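Local atomic coordinates of lambda phage protein with carbohydrate-binding module (Shewanella oneidensis, PDB entry 2A5Z), a protein that is of unknown function but binds magnesium and adopts a jelly-roll fold with a carbohydrate-binding module, consistent with a role in carbohydrate recognition. Residues Tyr185-Val199 / Gly206-Arg220. Numbering follows the deposited sequence.
Sequences YICKFKMLTDDRFKV and GTQLYSYTSTAAMFR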
loop_
_atom_site.group_PDB
_atom_site.type_symbol
_atom_site.label_atom_id
_atom_site.label_comp_id
_atom_site.label_asym_id
_atom_site.label_seq_id
_atom_site.Cartn_x
_atom_site.Cartn_y
_atom_site.Cartn_z
ATOM N N TYR C 185 20.211 -9.654 14.913
ATOM C CA TYR C 185 20.699 -10.749 14.069
ATOM C C TYR C 185 20.147 -10.558 12.660
ATOM O O TYR C 185 19.155 -9.852 12.469
ATOM C CB TYR C 185 20.228 -12.112 14.609
ATOM C CG TYR C 185 20.872 -12.550 15.903
ATOM C CD1 TYR C 185 22.169 -13.066 15.916
ATOM C CD2 TYR C 185 20.190 -12.449 17.116
ATOM C CE1 TYR C 185 22.778 -13.461 17.109
ATOM C CE2 TYR C 185 20.786 -12.851 18.320
ATOM C CZ TYR C 185 22.079 -13.354 18.304
ATOM O OH TYR C 185 22.676 -13.758 19.473
ATOM N N ILE C 186 20.789 -11.185 11.679
ATOM C CA ILE C 186 20.263 -11.228 10.313
ATOM C C ILE C 186 20.147 -12.698 9.908
ATOM O O ILE C 186 21.015 -13.505 10.240
ATOM C CB ILE C 186 21.176 -10.446 9.310
ATOM C CG1 ILE C 186 21.544 -9.063 9.866
ATOM C CG2 ILE C 186 20.512 -10.328 7.912
ATOM C CD1 ILE C 186 22.694 -8.369 9.143
ATOM N N CYS C 187 19.048 -13.060 9.248
ATOM C CA CYS C 187 18.909 -14.396 8.686
ATOM C C CYS C 187 18.518 -14.323 7.215
ATOM O O CYS C 187 17.586 -13.597 6.839
ATOM C CB CYS C 187 17.892 -15.243 9.464
ATOM S SG CYS C 187 17.541 -16.863 8.699
ATOM N N LYS C 188 19.249 -15.070 6.394
ATOM C CA LYS C 188 18.878 -15.284 5.008
ATOM C C LYS C 188 18.407 -16.727 4.803
ATOM O O LYS C 188 19.077 -17.684 5.201
ATOM C CB LYS C 188 20.041 -14.935 4.077
ATOM C CG LYS C 188 19.731 -15.092 2.589
ATOM C CD LYS C 188 20.628 -14.202 1.737
ATOM C CE LYS C 188 22.100 -14.516 1.909
ATOM N NZ LYS C 188 22.869 -13.948 0.776
ATOM N N PHE C 189 17.227 -16.859 4.208
ATOM C CA PHE C 189 16.670 -18.142 3.827
ATOM C C PHE C 189 16.771 -18.215 2.292
ATOM O O PHE C 189 16.399 -17.275 1.597
ATOM C CB PHE C 189 15.222 -18.250 4.339
ATOM C CG PHE C 189 14.475 -19.470 3.844
ATOM C CD1 PHE C 189 14.240 -20.543 4.690
ATOM C CD2 PHE C 189 13.993 -19.531 2.531
ATOM C CE1 PHE C 189 13.541 -21.670 4.245
ATOM C CE2 PHE C 189 13.307 -20.652 2.067
ATOM C CZ PHE C 189 13.077 -21.720 2.923
ATOM N N LYS C 190 17.315 -19.310 1.770
ATOM C CA LYS C 190 17.522 -19.444 0.324
ATOM C C LYS C 190 16.858 -20.713 -0.213
ATOM O O LYS C 190 17.202 -21.822 0.187
ATOM C CB LYS C 190 19.024 -19.405 -0.014
ATOM C CG LYS C 190 19.379 -19.513 -1.512
ATOM C CD LYS C 190 18.717 -18.426 -2.350
ATOM C CE LYS C 190 19.432 -18.246 -3.679
ATOM N NZ LYS C 190 18.535 -17.507 -4.601
HETATM N N MSE C 191 15.892 -20.526 -1.106
HETATM C CA MSE C 191 15.192 -21.623 -1.781
HETATM C C MSE C 191 16.101 -22.190 -2.863
HETATM O O MSE C 191 16.613 -21.453 -3.703
HETATM C CB MSE C 191 13.887 -21.089 -2.389
HETATM C CG MSE C 191 13.002 -22.091 -3.143
HETATM SE SE MSE C 191 11.428 -21.368 -3.729
HETATM C CE MSE C 191 10.591 -21.012 -2.183
ATOM N N LEU C 192 16.311 -23.499 -2.831
ATOM C CA LEU C 192 17.170 -24.160 -3.804
ATOM C C LEU C 192 16.293 -24.735 -4.916
ATOM O O LEU C 192 15.085 -24.919 -4.726
ATOM C CB LEU C 192 18.042 -25.229 -3.123
ATOM C CG LEU C 192 18.875 -24.767 -1.909
ATOM C CD1 LEU C 192 19.633 -25.936 -1.274
ATOM C CD2 LEU C 192 19.857 -23.653 -2.237
ATOM N N THR C 193 16.898 -24.999 -6.073
ATOM C CA THR C 193 16.154 -25.413 -7.278
ATOM C C THR C 193 15.438 -26.771 -7.162
ATOM O O THR C 193 14.571 -27.085 -7.986
ATOM C CB THR C 193 17.051 -25.417 -8.558
ATOM O OG1 THR C 193 18.249 -26.161 -8.314
ATOM C CG2 THR C 193 17.418 -23.999 -8.973
ATOM N N ASP C 194 15.818 -27.570 -6.161
ATOM C CA ASP C 194 15.147 -28.840 -5.857
ATOM C C ASP C 194 14.182 -28.738 -4.657
ATOM O O ASP C 194 13.688 -29.752 -4.159
ATOM C CB ASP C 194 16.176 -29.951 -5.632
ATOM C CG ASP C 194 17.173 -29.623 -4.515
ATOM O OD1 ASP C 194 17.089 -28.530 -3.909
ATOM O OD2 ASP C 194 18.059 -30.464 -4.245
ATOM N N ASP C 195 13.928 -27.507 -4.215
ATOM C CA ASP C 195 13.012 -27.177 -3.107
ATOM C C ASP C 195 13.584 -27.480 -1.724
ATOM O O ASP C 195 12.880 -27.393 -0.720
ATOM C CB ASP C 195 11.599 -27.770 -3.288
ATOM C CG ASP C 195 10.484 -26.774 -2.910
ATOM O OD1 ASP C 195 10.739 -25.548 -2.859
ATOM O OD2 ASP C 195 9.335 -27.220 -2.683
ATOM N N ARG C 196 14.867 -27.824 -1.678
ATOM C CA ARG C 196 15.601 -27.820 -0.429
ATOM C C ARG C 196 15.848 -26.362 -0.076
ATOM O O ARG C 196 15.508 -25.470 -0.855
ATOM C CB ARG C 196 16.923 -28.572 -0.565
ATOM C CG ARG C 196 16.777 -30.066 -0.831
ATOM C CD ARG C 196 18.126 -30.791 -0.744
ATOM N NE ARG C 196 19.108 -30.284 -1.699
ATOM C CZ ARG C 196 20.315 -29.819 -1.381
ATOM N NH1 ARG C 196 20.738 -29.798 -0.119
ATOM N NH2 ARG C 196 21.119 -29.391 -2.339
ATOM N N PHE C 197 16.424 -26.115 1.096
ATOM C CA PHE C 197 16.714 -24.751 1.529
ATOM C C PHE C 197 18.052 -24.647 2.247
ATOM O O PHE C 197 18.573 -25.631 2.790
ATOM C CB PHE C 197 15.593 -24.214 2.425
ATOM C CG PHE C 197 15.505 -24.888 3.773
ATOM C CD1 PHE C 197 16.287 -24.456 4.840
ATOM C CD2 PHE C 197 14.641 -25.961 3.976
ATOM C CE1 PHE C 197 16.215 -25.077 6.077
ATOM C CE2 PHE C 197 14.559 -26.575 5.219
ATOM C CZ PHE C 197 15.350 -26.134 6.268
ATOM N N LYS C 198 18.600 -23.440 2.238
ATOM C CA LYS C 198 19.744 -23.099 3.058
ATOM C C LYS C 198 19.371 -21.891 3.897
ATOM O O LYS C 198 18.799 -20.926 3.377
ATOM C CB LYS C 198 20.965 -22.801 2.182
ATOM C CG LYS C 198 22.217 -22.397 2.959
ATOM C CD LYS C 198 23.452 -22.416 2.078
ATOM C CE LYS C 198 24.705 -22.342 2.944
ATOM N NZ LYS C 198 25.932 -22.785 2.221
ATOM N N VAL C 199 19.652 -21.960 5.198
ATOM C CA VAL C 199 19.508 -20.795 6.080
ATOM C C VAL C 199 20.858 -20.381 6.638
ATOM O O VAL C 199 21.691 -21.228 6.977
ATOM C CB VAL C 199 18.507 -21.001 7.265
ATOM C CG1 VAL C 199 17.067 -20.935 6.771
ATOM C CG2 VAL C 199 18.780 -22.300 8.012
ATOM N N GLY C 206 26.898 -8.486 9.713
ATOM C CA GLY C 206 26.925 -9.379 8.552
ATOM C C GLY C 206 27.955 -10.497 8.606
ATOM O O GLY C 206 28.240 -11.129 7.594
ATOM N N THR C 207 28.512 -10.744 9.789
ATOM C CA THR C 207 29.466 -11.835 9.984
ATOM C C THR C 207 28.713 -13.156 10.126
ATOM O O THR C 207 27.796 -13.254 10.931
ATOM C CB THR C 207 30.345 -11.566 11.228
ATOM O OG1 THR C 207 31.044 -10.335 11.037
ATOM C CG2 THR C 207 31.367 -12.682 11.443
ATOM N N GLN C 208 29.084 -14.167 9.341
ATOM C CA GLN C 208 28.365 -15.438 9.402
ATOM C C GLN C 208 28.598 -16.141 10.739
ATOM O O GLN C 208 29.732 -16.317 11.170
ATOM C CB GLN C 208 28.701 -16.366 8.230
ATOM C CG GLN C 208 27.909 -17.677 8.269
ATOM C CD GLN C 208 28.021 -18.486 7.001
ATOM O OE1 GLN C 208 27.816 -17.977 5.896
ATOM N NE2 GLN C 208 28.342 -19.762 7.151
ATOM N N LEU C 209 27.496 -16.531 11.374
ATOM C CA LEU C 209 27.510 -17.168 12.690
ATOM C C LEU C 209 27.121 -18.641 12.607
ATOM O O LEU C 209 27.617 -19.469 13.375
ATOM C CB LEU C 209 26.541 -16.442 13.639
ATOM C CG LEU C 209 26.880 -15.018 14.099
ATOM C CD1 LEU C 209 25.769 -14.478 15.021
ATOM C CD2 LEU C 209 28.239 -14.973 14.788
ATOM N N TYR C 210 26.217 -18.956 11.679
ATOM C CA TYR C 210 25.650 -20.290 11.581
ATOM C C TYR C 210 25.055 -20.459 10.190
ATOM O O TYR C 210 24.511 -19.507 9.639
ATOM C CB TYR C 210 24.548 -20.440 12.640
ATOM C CG TYR C 210 23.774 -21.738 12.593
ATOM C CD1 TYR C 210 24.228 -22.864 13.278
ATOM C CD2 TYR C 210 22.576 -21.838 11.868
ATOM C CE1 TYR C 210 23.514 -24.064 13.246
ATOM C CE2 TYR C 210 21.848 -23.032 11.833
ATOM C CZ TYR C 210 22.328 -24.141 12.523
ATOM O OH TYR C 210 21.622 -25.322 12.498
ATOM N N SER C 211 25.151 -21.662 9.627
ATOM C CA SER C 211 24.355 -22.006 8.443
ATOM C C SER C 211 23.924 -23.472 8.448
ATOM O O SER C 211 24.595 -24.333 9.023
ATOM C CB SER C 211 25.079 -21.654 7.137
ATOM O OG SER C 211 26.009 -22.662 6.790
ATOM N N TYR C 212 22.793 -23.736 7.804
ATOM C CA TYR C 212 22.271 -25.090 7.648
ATOM C C TYR C 212 21.697 -25.243 6.247
ATOM O O TYR C 212 20.956 -24.378 5.797
ATOM C CB TYR C 212 21.180 -25.359 8.688
ATOM C CG TYR C 212 20.562 -26.733 8.593
ATOM C CD1 TYR C 212 21.183 -27.829 9.180
ATOM C CD2 TYR C 212 19.349 -26.937 7.924
ATOM C CE1 TYR C 212 20.630 -29.101 9.097
ATOM C CE2 TYR C 212 18.779 -28.213 7.843
ATOM C CZ TYR C 212 19.438 -29.287 8.437
ATOM O OH TYR C 212 18.911 -30.558 8.381
ATOM N N THR C 213 22.061 -26.332 5.567
ATOM C CA THR C 213 21.454 -26.717 4.292
ATOM C C THR C 213 20.659 -28.008 4.487
ATOM O O THR C 213 21.194 -29.013 4.964
ATOM C CB THR C 213 22.521 -26.926 3.179
ATOM O OG1 THR C 213 23.336 -25.758 3.077
ATOM C CG2 THR C 213 21.861 -27.164 1.821
ATOM N N SER C 214 19.383 -27.982 4.118
ATOM C CA SER C 214 18.516 -29.144 4.307
ATOM C C SER C 214 18.901 -30.351 3.432
ATOM O O SER C 214 19.512 -30.199 2.370
ATOM C CB SER C 214 17.045 -28.757 4.108
ATOM O OG SER C 214 16.714 -28.632 2.736
ATOM N N THR C 215 18.556 -31.545 3.909
ATOM C CA THR C 215 18.691 -32.777 3.140
ATOM C C THR C 215 17.412 -33.000 2.340
ATOM O O THR C 215 17.458 -33.269 1.140
ATOM C CB THR C 215 18.983 -33.993 4.061
ATOM O OG1 THR C 215 20.269 -33.830 4.678
ATOM C CG2 THR C 215 18.985 -35.300 3.272
ATOM N N ALA C 216 16.273 -32.871 3.013
ATOM C CA ALA C 216 14.977 -33.048 2.385
ATOM C C ALA C 216 14.399 -31.706 1.940
ATOM O O ALA C 216 14.872 -30.643 2.363
ATOM C CB ALA C 216 14.033 -33.747 3.337
ATOM N N ALA C 217 13.375 -31.763 1.087
ATOM C CA ALA C 217 12.699 -30.561 0.601
ATOM C C ALA C 217 11.965 -29.847 1.736
ATOM O O ALA C 217 11.472 -30.490 2.668
ATOM C CB ALA C 217 11.737 -30.911 -0.512
HETATM N N MSE C 218 11.897 -28.518 1.645
HETATM C CA MSE C 218 11.180 -27.693 2.614
HETATM C C MSE C 218 9.701 -28.082 2.740
HETATM O O MSE C 218 9.128 -28.694 1.817
HETATM C CB MSE C 218 11.311 -26.206 2.236
HETATM C CG MSE C 218 10.421 -25.728 1.066
HETATM SE SE MSE C 218 10.558 -23.949 0.699
HETATM C CE MSE C 218 12.168 -23.911 -0.077
ATOM N N PHE C 219 9.088 -27.735 3.875
ATOM C CA PHE C 219 7.629 -27.743 3.968
ATOM C C PHE C 219 7.045 -26.743 2.964
ATOM O O PHE C 219 7.467 -25.586 2.906
ATOM C CB PHE C 219 7.121 -27.395 5.383
ATOM C CG PHE C 219 5.648 -27.034 5.415
ATOM C CD1 PHE C 219 4.676 -27.985 5.083
ATOM C CD2 PHE C 219 5.237 -25.739 5.733
ATOM C CE1 PHE C 219 3.321 -27.656 5.078
ATOM C CE2 PHE C 219 3.883 -25.395 5.743
ATOM C CZ PHE C 219 2.920 -26.355 5.412
ATOM N N ARG C 220 6.063 -27.198 2.193
ATOM C CA ARG C 220 5.417 -26.361 1.200
ATOM C C ARG C 220 3.929 -26.668 1.138
ATOM O O ARG C 220 3.537 -27.824 1.114
ATOM C CB ARG C 220 6.052 -26.563 -0.179
ATOM C CG ARG C 220 5.380 -25.752 -1.289
ATOM C CD ARG C 220 6.017 -25.979 -2.665
ATOM N NE ARG C 220 7.274 -25.238 -2.835
ATOM C CZ ARG C 220 7.362 -23.964 -3.221
ATOM N NH1 ARG C 220 6.276 -23.248 -3.474
ATOM N NH2 ARG C 220 8.549 -23.403 -3.354
HETATM O O HOH W 1 8.575 -29.058 -0.845
#
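M218 packs against D195 and the rings of F189 and F197, its CB beside F197 CD2. Its backbone N donates to D195 O (2.8 Å, N-H...O angle 167°). The bend at chi3 (73°) brings the methyl CE to the edge of the F189 ring, 3.8 Å from F189 CZ, and against M191 CG. The selenium lies beside the same ring edge, a Met-aromatic contact. D195 meets R220 side-on: R220 NE reaches D195 OD2 at 2.9 Å and R220 NH2 reaches D195 OD1 at 3.1 Å, each on a syn side, with the carboxylate and guanidinium planes 27° apart. A water donates to both D195 OD2 and M218 O. R220 NH2 also donates to F112 O, and R220 NH1 forms a salt bridge with D222. Strands 197-203 and 208-213, the latter one of two edge strands of its sheet within this chain, form an antiparallel hairpin of the jelly-roll; the D195-M218 bond links the chain beyond it. R196 NH1 donates to S214 O (2.8 Å) nearly straight along the carbonyl. S214 OG accepts from F197 N (3.0 Å) and donates to A216 O; S214 CB sits over one face of the F197 ring, 3.7 Å from its centroid, a CH-pi contact.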